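PDB 5TXE: lasso peptide isopeptidase AtxE2 from Asticcacaulis excentricus, which hydrolyses the isopeptide bond of the threaded lasso peptides astexin-2 and astexin-3, converting them to linear peptides. Local coordinates for residues V85-V90 against A99-V104. The protein carries 1 engineered substitution. Numbering follows the deposited sequence.
Sequences VFRMVV and AIDVDV
Strands 83-92 and 100-104 form an antiparallel beta hairpin interrupted by a classic beta bulge, in which Val102 and Asp103 both face Met88. Val102 N donates to Met88 O at 2.7 Å, nearly along the C=O axis, while Asp103 N makes only a weak bond to the same oxygen. Turned by the bulge toward Met88 and Val90, branched Val102 serves two neighbours, CG2 touching Met88 CG and CG1 meeting Val90 CG2 at 3.7 Å. Beyond the bulge, Val90 N to Ile100 O and Ile100 N to Val90 O are straight bonds, each 3.0 Å. On the other face, Arg87 NH1 donates to the syn lone pair of Asp101 OD1 at 2.9 Å, within the guanidinium plane, the carboxylate turned 64° from it. With CG beside the backbone N and chi2 extended (-176°), CD lies against both carboxylate oxygens; the bend at chi3 (-108°) swings NH1 onto OD1, and Tyr388 OH holds NH2. An alanine here, lacking the guanidinium, would probably leave the Asp101 charge less balanced and the hairpin less firmly tied to Tyr388. Met88 and Val90 pack on Leu141 of strand 140-147; Asp103 shares this largely apolar face, its OD2 satisfied by a hydrogen bond with Tyr143 OH and a salt bridge to Arg145 NH1.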
ATOM      1  N   VAL A  85      18.615   2.713   2.593  1.00 29.37           N
ATOM      2  CA  VAL A  85      19.655   1.707   2.670  1.00 32.26           C
ATOM      3  C   VAL A  85      18.981   0.324   2.739  1.00 27.72           C
ATOM      4  O   VAL A  85      18.152   0.102   3.616  1.00 24.23           O
ATOM      5  CB  VAL A  85      20.486   1.894   3.962  1.00 32.19           C
ATOM      6  CG1 VAL A  85      21.577   0.833   4.038  1.00 32.75           C
ATOM      7  CG2 VAL A  85      21.121   3.285   3.931  1.00 38.54           C
ATOM      8  N   PHE A  86      19.313  -0.535   1.797  1.00 27.36           N
ATOM      9  CA  PHE A  86      18.758  -1.879   1.761  1.00 29.83           C
ATOM     10  C   PHE A  86      19.778  -2.931   2.220  1.00 31.55           C
ATOM     11  O   PHE A  86      20.941  -2.826   1.914  1.00 30.36           O
ATOM     12  CB  PHE A  86      18.294  -2.214   0.350  1.00 27.47           C
ATOM     13  CG  PHE A  86      17.162  -1.366  -0.124  1.00 30.86           C
ATOM     14  CD1 PHE A  86      15.865  -1.721   0.183  1.00 28.65           C
ATOM     15  CD2 PHE A  86      17.387  -0.218  -0.851  1.00 32.93           C
ATOM     16  CE1 PHE A  86      14.803  -0.966  -0.239  1.00 32.08           C
ATOM     17  CE2 PHE A  86      16.322   0.542  -1.283  1.00 34.20           C
ATOM     18  CZ  PHE A  86      15.034   0.163  -0.966  1.00 33.37           C
ATOM     19  N   ARG A  87      19.303  -3.952   2.937  1.00 34.12           N
ATOM     20  CA  ARG A  87      20.152  -5.087   3.407  1.00 33.96           C
ATOM     21  C   ARG A  87      19.381  -6.383   3.137  1.00 33.10           C
ATOM     22  O   ARG A  87      18.178  -6.457   3.447  1.00 28.57           O
ATOM     23  CB  ARG A  87      20.378  -5.113   4.925  1.00 31.88           C
ATOM     24  CG  ARG A  87      20.627  -3.851   5.634  1.00 37.85           C
ATOM     25  CD  ARG A  87      20.921  -4.091   7.095  1.00 38.51           C
ATOM     26  NE  ARG A  87      19.853  -3.689   8.005  1.00 37.74           N
ATOM     27  CZ  ARG A  87      19.411  -4.452   8.989  1.00 43.41           C
ATOM     28  NH1 ARG A  87      19.890  -5.692   9.176  1.00 53.58           N
ATOM     29  NH2 ARG A  87      18.480  -4.001   9.803  1.00 45.49           N
ATOM     30  N   MET A  88      20.058  -7.373   2.573  1.00 28.13           N
ATOM     31  CA  MET A  88      19.513  -8.719   2.510  1.00 30.98           C
ATOM     32  C   MET A  88      19.978  -9.477   3.778  1.00 29.79           C
ATOM     33  O   MET A  88      21.184  -9.575   4.073  1.00 37.41           O
ATOM     34  CB  MET A  88      19.973  -9.380   1.224  1.00 29.43           C
ATOM     35  CG  MET A  88      19.364 -10.745   0.928  1.00 32.31           C
ATOM     36  SD  MET A  88      17.533 -10.845   0.951  1.00 35.58           S
ATOM     37  CE  MET A  88      17.279  -9.925  -0.556  1.00 34.15           C
ATOM     38  N   VAL A  89      19.015  -9.950   4.551  1.00 28.50           N
ATOM     39  CA  VAL A  89      19.241 -10.534   5.861  1.00 29.35           C
ATOM     40  C   VAL A  89      18.879 -12.042   5.952  1.00 34.88           C
ATOM     41  O   VAL A  89      17.925 -12.483   5.332  1.00 34.27           O
ATOM     42  CB  VAL A  89      18.449  -9.812   6.903  1.00 29.92           C
ATOM     43  CG1 VAL A  89      18.869 -10.267   8.303  1.00 29.24           C
ATOM     44  CG2 VAL A  89      18.720  -8.311   6.782  1.00 33.52           C
ATOM     45  N   VAL A  90      19.692 -12.820   6.662  1.00 32.90           N
ATOM     46  CA  VAL A  90      19.432 -14.235   6.896  1.00 34.01           C
ATOM     47  C   VAL A  90      19.410 -14.431   8.402  1.00 34.45           C
ATOM     48  O   VAL A  90      20.240 -13.919   9.098  1.00 33.57           O
ATOM     49  CB  VAL A  90      20.500 -15.103   6.267  1.00 36.33           C
ATOM     50  CG1 VAL A  90      20.323 -16.545   6.702  1.00 40.10           C
ATOM     51  CG2 VAL A  90      20.416 -15.023   4.752  1.00 36.56           C
ATOM     52  N   ALA A  99      20.868 -12.415  13.444  1.00 42.25           N
ATOM     53  CA  ALA A  99      20.761 -12.224  12.011  1.00 36.84           C
ATOM     54  C   ALA A  99      22.080 -11.746  11.453  1.00 34.52           C
ATOM     55  O   ALA A  99      22.825 -11.076  12.130  1.00 34.13           O
ATOM     56  CB  ALA A  99      19.709 -11.172  11.722  1.00 41.67           C
ATOM     57  N   ILE A 100      22.315 -12.066  10.197  1.00 34.96           N
ATOM     58  CA  ILE A 100      23.498 -11.741   9.461  1.00 40.61           C
ATOM     59  C   ILE A 100      23.066 -10.931   8.226  1.00 42.40           C
ATOM     60  O   ILE A 100      22.163 -11.355   7.523  1.00 32.25           O
ATOM     61  CB  ILE A 100      24.163 -13.041   8.876  1.00 45.75           C
ATOM     62  CG1 ILE A 100      24.733 -13.945   9.971  1.00 53.37           C
ATOM     63  CG2 ILE A 100      25.275 -12.699   7.896  1.00 46.53           C
ATOM     64  CD1 ILE A 100      25.529 -13.185  11.010  1.00 57.37           C
ATOM     65  N   ASP A 101      23.754  -9.836   7.916  1.00 38.91           N
ATOM     66  CA  ASP A 101      23.572  -9.147   6.634  1.00 40.18           C
ATOM     67  C   ASP A 101      24.378  -9.869   5.593  1.00 39.66           C
ATOM     68  O   ASP A 101      25.585  -9.939   5.711  1.00 44.68           O
ATOM     69  CB  ASP A 101      24.045  -7.703   6.766  1.00 39.61           C
ATOM     70  CG  ASP A 101      23.144  -6.872   7.704  1.00 43.61           C
ATOM     71  OD1 ASP A 101      21.945  -7.191   7.855  1.00 46.09           O
ATOM     72  OD2 ASP A 101      23.620  -5.863   8.292  1.00 46.88           O
ATOM     73  N   VAL A 102      23.752 -10.401   4.558  1.00 35.05           N
ATOM     74  CA  VAL A 102      24.511 -11.080   3.525  1.00 33.09           C
ATOM     75  C   VAL A 102      24.735 -10.237   2.271  1.00 33.28           C
ATOM     76  O   VAL A 102      25.423 -10.683   1.334  1.00 30.34           O
ATOM     77  CB  VAL A 102      23.846 -12.418   3.117  1.00 36.92           C
ATOM     78  CG1 VAL A 102      23.684 -13.316   4.319  1.00 38.05           C
ATOM     79  CG2 VAL A 102      22.483 -12.233   2.463  1.00 37.62           C
ATOM     80  N   ASP A 103      24.094  -9.068   2.202  1.00 31.43           N
ATOM     81  CA  ASP A 103      24.355  -8.058   1.166  1.00 31.65           C
ATOM     82  C   ASP A 103      23.857  -6.742   1.734  1.00 33.53           C
ATOM     83  O   ASP A 103      22.949  -6.742   2.574  1.00 29.73           O
ATOM     84  CB  ASP A 103      23.600  -8.348  -0.144  1.00 33.93           C
ATOM     85  CG  ASP A 103      23.974  -7.359  -1.277  1.00 34.41           C
ATOM     86  OD1 ASP A 103      25.086  -6.783  -1.205  1.00 34.45           O
ATOM     87  OD2 ASP A 103      23.176  -7.163  -2.253  1.00 35.03           O
ATOM     88  N   VAL A 104      24.508  -5.649   1.366  1.00 31.37           N
ATOM     89  CA  VAL A 104      24.090  -4.333   1.743  1.00 31.88           C
ATOM     90  C   VAL A 104      24.200  -3.517   0.476  1.00 31.27           C
ATOM     91  O   VAL A 104      25.178  -3.637  -0.271  1.00 30.59           O
ATOM     92  CB  VAL A 104      24.984  -3.706   2.808  1.00 36.82           C
ATOM     93  CG1 VAL A 104      24.558  -2.247   3.088  1.00 38.98           C
ATOM     94  CG2 VAL A 104      24.911  -4.495   4.110  1.00 34.17           C
TER